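Local coordinates for ESX-5 secretion-associated protein EspG5 (Mycobacterium marinum, PDB 6VJ5), which acts as a specific cytoplasmic chaperone for cognate PE/PPE proteins, preventing aggregation of their dimers, and is required for secretion of LipY and PE31/PPE18, at residues W18-L23 with A54-Q59; S189-F194 with A215-A220. All coordinates share one frame; numbering follows the deposited sequence.

Contact 1: W18-L23 with A54-Q59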
loop_
_atom_site.group_PDB
_atom_site.type_symbol
_atom_site.label_atom_id
_atom_site.label_comp_id
_atom_site.label_asym_id
_atom_site.label_seq_id
_atom_site.Cartn_x
_atom_site.Cartn_y
_atom_site.Cartn_z
ATOM N N TRP C 18 3.864 2.293 -13.852
ATOM C CA TRP C 18 3.537 1.361 -12.780
ATOM C C TRP C 18 2.947 0.065 -13.323
ATOM O O TRP C 18 3.198 -1.005 -12.763
ATOM C CB TRP C 18 2.580 2.034 -11.800
ATOM C CG TRP C 18 1.923 1.119 -10.829
ATOM C CD1 TRP C 18 2.435 0.667 -9.647
ATOM C CD2 TRP C 18 0.616 0.554 -10.942
ATOM N NE1 TRP C 18 1.525 -0.148 -9.017
ATOM C CE2 TRP C 18 0.400 -0.234 -9.795
ATOM C CE3 TRP C 18 -0.393 0.635 -11.905
ATOM C CZ2 TRP C 18 -0.781 -0.936 -9.586
ATOM C CZ3 TRP C 18 -1.562 -0.056 -11.695
ATOM C CH2 TRP C 18 -1.750 -0.830 -10.542
ATOM N N MET C 19 2.178 0.133 -14.410
ATOM C CA MET C 19 1.628 -1.088 -14.986
ATOM C C MET C 19 2.729 -1.971 -15.557
ATOM O O MET C 19 2.719 -3.190 -15.353
ATOM C CB MET C 19 0.598 -0.730 -16.050
ATOM C CG MET C 19 -0.397 0.306 -15.553
ATOM S SD MET C 19 -2.013 0.229 -16.333
ATOM C CE MET C 19 -1.553 0.443 -18.049
ATOM N N LEU C 20 3.693 -1.379 -16.264
ATOM C CA LEU C 20 4.823 -2.166 -16.748
ATOM C C LEU C 20 5.520 -2.869 -15.593
ATOM O O LEU C 20 5.879 -4.047 -15.695
ATOM C CB LEU C 20 5.801 -1.270 -17.500
ATOM C CG LEU C 20 5.158 -0.459 -18.625
ATOM C CD1 LEU C 20 6.138 0.543 -19.198
ATOM C CD2 LEU C 20 4.639 -1.386 -19.715
ATOM N N GLN C 21 5.710 -2.162 -14.479
ATOM C CA GLN C 21 6.254 -2.805 -13.291
ATOM C C GLN C 21 5.404 -3.996 -12.878
ATOM O O GLN C 21 5.934 -5.044 -12.493
ATOM C CB GLN C 21 6.338 -1.804 -12.143
ATOM C CG GLN C 21 7.373 -0.729 -12.332
ATOM C CD GLN C 21 7.340 0.283 -11.216
ATOM O OE1 GLN C 21 6.375 1.033 -11.076
ATOM N NE2 GLN C 21 8.388 0.304 -10.402
ATOM N N ALA C 22 4.079 -3.850 -12.948
ATOM C CA ALA C 22 3.188 -4.944 -12.582
ATOM C C ALA C 22 3.296 -6.091 -13.579
ATOM O O ALA C 22 3.469 -7.251 -13.189
ATOM C CB ALA C 22 1.747 -4.436 -12.494
ATOM N N LEU C 23 3.210 -5.783 -14.877
ATOM C CA LEU C 23 3.305 -6.826 -15.893
ATOM C C LEU C 23 4.603 -7.616 -15.788
ATOM O O LEU C 23 4.648 -8.774 -16.219
ATOM C CB LEU C 23 3.198 -6.221 -17.295
ATOM C CG LEU C 23 1.888 -5.515 -17.627
ATOM C CD1 LEU C 23 1.942 -4.882 -19.013
ATOM C CD2 LEU C 23 0.713 -6.474 -17.542
ATOM N N ALA C 54 -4.540 0.277 -22.862
ATOM C CA ALA C 54 -4.803 0.313 -24.297
ATOM C C ALA C 54 -3.928 1.343 -25.000
ATOM O O ALA C 54 -3.595 1.173 -26.177
ATOM C CB ALA C 54 -6.281 0.608 -24.555
ATOM N N VAL C 55 -3.551 2.417 -24.301
ATOM C CA VAL C 55 -2.663 3.409 -24.896
ATOM C C VAL C 55 -1.292 2.802 -25.163
ATOM O O VAL C 55 -0.678 3.055 -26.207
ATOM C CB VAL C 55 -2.570 4.648 -23.986
ATOM C CG1 VAL C 55 -1.544 5.635 -24.517
ATOM C CG2 VAL C 55 -3.942 5.300 -23.854
ATOM N N MET C 56 -0.796 1.983 -24.231
ATOM C CA MET C 56 0.485 1.318 -24.433
ATOM C C MET C 56 0.383 0.174 -25.434
ATOM O O MET C 56 1.400 -0.206 -26.022
ATOM C CB MET C 56 1.026 0.802 -23.096
ATOM C CG MET C 56 1.376 1.909 -22.112
ATOM S SD MET C 56 2.626 1.448 -20.893
ATOM C CE MET C 56 1.620 0.689 -19.616
ATOM N N ARG C 57 -0.813 -0.388 -25.637
ATOM C CA ARG C 57 -0.968 -1.423 -26.654
ATOM C C ARG C 57 -0.860 -0.843 -28.058
ATOM O O ARG C 57 -0.446 -1.543 -28.991
ATOM C CB ARG C 57 -2.312 -2.138 -26.495
ATOM C CG ARG C 57 -2.412 -3.033 -25.276
ATOM C CD ARG C 57 -3.661 -3.913 -25.325
ATOM N NE ARG C 57 -3.719 -4.822 -24.183
ATOM C CZ ARG C 57 -4.431 -4.603 -23.081
ATOM N NH1 ARG C 57 -5.165 -3.503 -22.960
ATOM N NH2 ARG C 57 -4.410 -5.491 -22.096
ATOM N N GLU C 58 -1.228 0.427 -28.230
ATOM C CA GLU C 58 -1.169 1.045 -29.548
ATOM C C GLU C 58 0.260 1.398 -29.937
ATOM O O GLU C 58 0.632 1.279 -31.109
ATOM C CB GLU C 58 -2.056 2.288 -29.580
ATOM C CG GLU C 58 -3.530 1.976 -29.428
ATOM C CD GLU C 58 -4.391 3.219 -29.398
ATOM O OE1 GLU C 58 -3.830 4.329 -29.273
ATOM O OE2 GLU C 58 -5.629 3.088 -29.502
ATOM N N GLN C 59 1.072 1.824 -28.974
ATOM C CA GLN C 59 2.473 2.129 -29.237
ATOM C C GLN C 59 3.331 0.878 -29.382
ATOM O O GLN C 59 4.536 0.997 -29.629
ATOM C CB GLN C 59 3.048 3.003 -28.117
ATOM C CG GLN C 59 2.397 4.365 -27.992
ATOM C CD GLN C 59 2.389 5.131 -29.300
ATOM O OE1 GLN C 59 1.360 5.223 -29.970
ATOM N NE2 GLN C 59 3.538 5.681 -29.674
#
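The thioether end of Met56 reaches from helix 51-58 to Met19 and Leu20 on helix 14-23, and every touch between the two segments involves this one side chain. The approach between chain ends comes first: CE of Met19 lies 3.5 Å from CE of Met56, so the two chains meet methyl to methyl at an oblique angle. Both are bent at the last torsion. In Met19 the turn about CG-SD (chi3 -58°) swings CE out toward the other helix, and CB of the same residue lies 4.0 Å from CE of Met56, which therefore sits against the base of Met19 as well as its end.

The second group of contacts is sulfur and methyl against a branched chain. Leu20 CD2 is 3.7 Å from Met56 CE and also 3.7 Å from Met56 SD, while Leu20 CD1 stays 4.0 Å from that sulfur. CD2 and CG of Leu20 thus both rest against the SD-CE end of Met56, again at a slant.

Neighbouring residues enclose the same apolar layer. Met53, one turn earlier on helix 51-58, packs on Met19, and Val62 and Val67 of the small two-stranded sheet cover Leu20. Met56 is also joined to Val62 by backbone hydrogen bonding, which ties helix 51-58 to that sheet.

With the nearest CA atoms, those of Leu20 and Met56, 9.5 Å apart, long side chains span the gap between the helices. All three touching residues are buried and their contact is wholly apolar, so between these segments cohesion rests on dispersion and exclusion of water, without directional polar bonds.

Contact 2: S189-F194 with A215-A220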
loop_
_atom_site.group_PDB
_atom_site.type_symbol
_atom_site.label_atom_id
_atom_site.label_comp_id
_atom_site.label_asym_id
_atom_site.label_seq_id
_atom_site.Cartn_x
_atom_site.Cartn_y
_atom_site.Cartn_z
ATOM N N SER C 189 21.369 35.116 8.324
ATOM C CA SER C 189 21.521 36.563 8.245
ATOM C C SER C 189 20.961 37.143 6.953
ATOM O O SER C 189 21.058 38.357 6.744
ATOM C CB SER C 189 22.999 36.954 8.373
ATOM O OG SER C 189 23.687 36.786 7.144
ATOM N N GLY C 190 20.378 36.314 6.091
ATOM C CA GLY C 190 19.951 36.773 4.786
ATOM C C GLY C 190 21.047 36.846 3.751
ATOM O O GLY C 190 20.850 37.476 2.707
ATOM N N PHE C 191 22.196 36.213 4.000
ATOM C CA PHE C 191 23.351 36.294 3.105
ATOM C C PHE C 191 23.900 37.718 3.062
ATOM O O PHE C 191 24.301 38.217 2.010
ATOM C CB PHE C 191 23.004 35.788 1.704
ATOM C CG PHE C 191 22.727 34.314 1.664
ATOM C CD1 PHE C 191 23.769 33.398 1.691
ATOM C CD2 PHE C 191 21.425 33.842 1.637
ATOM C CE1 PHE C 191 23.515 32.039 1.675
ATOM C CE2 PHE C 191 21.166 32.481 1.620
ATOM C CZ PHE C 191 22.212 31.580 1.639
ATOM N N ASN C 192 23.933 38.363 4.225
ATOM C CA ASN C 192 24.356 39.751 4.307
ATOM C C ASN C 192 25.832 39.886 3.964
ATOM O O ASN C 192 26.672 39.128 4.463
ATOM C CB ASN C 192 24.091 40.295 5.705
ATOM C CG ASN C 192 24.364 41.775 5.810
ATOM O OD1 ASN C 192 25.253 42.203 6.545
ATOM N ND2 ASN C 192 23.612 42.571 5.057
ATOM N N VAL C 193 26.144 40.885 3.137
ATOM C CA VAL C 193 27.495 41.065 2.630
ATOM C C VAL C 193 28.500 41.326 3.739
ATOM O O VAL C 193 29.705 41.159 3.523
ATOM C CB VAL C 193 27.515 42.224 1.611
ATOM C CG1 VAL C 193 26.549 41.951 0.470
ATOM C CG2 VAL C 193 27.173 43.537 2.311
ATOM N N PHE C 194 28.040 41.744 4.919
ATOM C CA PHE C 194 28.931 41.984 6.045
ATOM C C PHE C 194 29.094 40.772 6.953
ATOM O O PHE C 194 29.897 40.827 7.890
ATOM C CB PHE C 194 28.432 43.163 6.899
ATOM C CG PHE C 194 28.377 44.472 6.167
ATOM C CD1 PHE C 194 29.541 45.124 5.797
ATOM C CD2 PHE C 194 27.159 45.057 5.858
ATOM C CE1 PHE C 194 29.492 46.334 5.121
ATOM C CE2 PHE C 194 27.103 46.264 5.184
ATOM C CZ PHE C 194 28.272 46.904 4.816
ATOM N N ALA C 215 24.873 32.203 -5.741
ATOM C CA ALA C 215 24.360 30.898 -6.145
ATOM C C ALA C 215 23.445 30.309 -5.080
ATOM O O ALA C 215 22.433 29.679 -5.407
ATOM C CB ALA C 215 25.525 29.952 -6.442
ATOM N N LEU C 216 23.783 30.494 -3.804
ATOM C CA LEU C 216 22.958 29.953 -2.732
ATOM C C LEU C 216 21.706 30.788 -2.495
ATOM O O LEU C 216 20.676 30.251 -2.073
ATOM C CB LEU C 216 23.760 29.878 -1.430
ATOM C CG LEU C 216 25.061 29.074 -1.426
ATOM C CD1 LEU C 216 25.719 29.149 -0.051
ATOM C CD2 LEU C 216 24.786 27.634 -1.827
ATOM N N SER C 217 21.782 32.094 -2.745
ATOM C CA SER C 217 20.710 33.022 -2.410
ATOM C C SER C 217 19.650 33.110 -3.499
ATOM O O SER C 217 18.462 33.257 -3.192
ATOM C CB SER C 217 21.306 34.407 -2.145
ATOM O OG SER C 217 20.308 35.360 -1.841
ATOM N N ASP C 218 20.054 33.017 -4.763
ATOM C CA ASP C 218 19.132 33.214 -5.869
ATOM C C ASP C 218 19.630 32.471 -7.101
ATOM O O ASP C 218 20.020 33.102 -8.094
ATOM C CB ASP C 218 18.970 34.707 -6.169
ATOM C CG ASP C 218 18.013 34.969 -7.312
ATOM O OD1 ASP C 218 16.893 34.417 -7.292
ATOM O OD2 ASP C 218 18.384 35.727 -8.233
ATOM N N PRO C 219 19.633 31.142 -7.073
ATOM C CA PRO C 219 20.166 30.381 -8.207
ATOM C C PRO C 219 19.202 30.399 -9.379
ATOM O O PRO C 219 17.982 30.479 -9.215
ATOM C CB PRO C 219 20.335 28.967 -7.640
ATOM C CG PRO C 219 19.263 28.882 -6.575
ATOM C CD PRO C 219 19.124 30.277 -5.993
ATOM N N ALA C 220 19.772 30.333 -10.579
ATOM C CA ALA C 220 18.974 30.228 -11.794
ATOM C C ALA C 220 18.701 28.783 -12.181
ATOM O O ALA C 220 17.708 28.513 -12.866
ATOM C CB ALA C 220 19.675 30.936 -12.957
#
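The Phe191 ring receives CB of Ser217 over one face, a CH-pi contact with CB 4.2 Å from the ring centroid and 27° off its normal. This carbon lies on the CD2 side, where CD2 of Phe191 to CB of Ser217 is 3.8 Å. Leu216 comes in obliquely, its CB 3.8 Å from CE1 of Phe191, and the two side chains cross at about a right angle. Trp186, on helix 176-188, meets the Phe191 ring edge-to-face. CG of Phe191 stands opposite the carbonyl carbon (chi1 -68°), which carries the ring out to the end of helix 206-217.

These residues join the loop after helix 176-188 to the last turn of helix 206-217. The loop opens with a Schellman motif at Gly190, in a conformation (phi 81°) where a CB would press on the carbonyl O of Ser189, so that glycine is called for. Phe191 follows, also with positive phi. Further on, Asn192 forms an Asx turn: its OD1 accepts from Phe194 N at 3.3 Å, the donor standing well above the carbonyl plane. Apolar side chains of another protein chain in the assembly pack on Phe191 and Leu216.

Contact 1 closes before contact 2 opens along the chain, and all four segments fall within the EspG family region. The two lie on opposite sides of the chain's centre, with their own centres 46 Å apart and nearest atoms about 30 Å apart, so neither touches the other. Between them runs the large antiparallel sheet: strand 10-13, leading into helix 14-23 of contact 1, forms one outer edge, and strand 172-175, leading into helix 176-188 before contact 2, forms the other. Contact 1 is buried helix-helix packing untouched by other chains, whereas contact 2 is partly buried and borders another protein chain, consistent with this end of the chaperone taking part in partner binding.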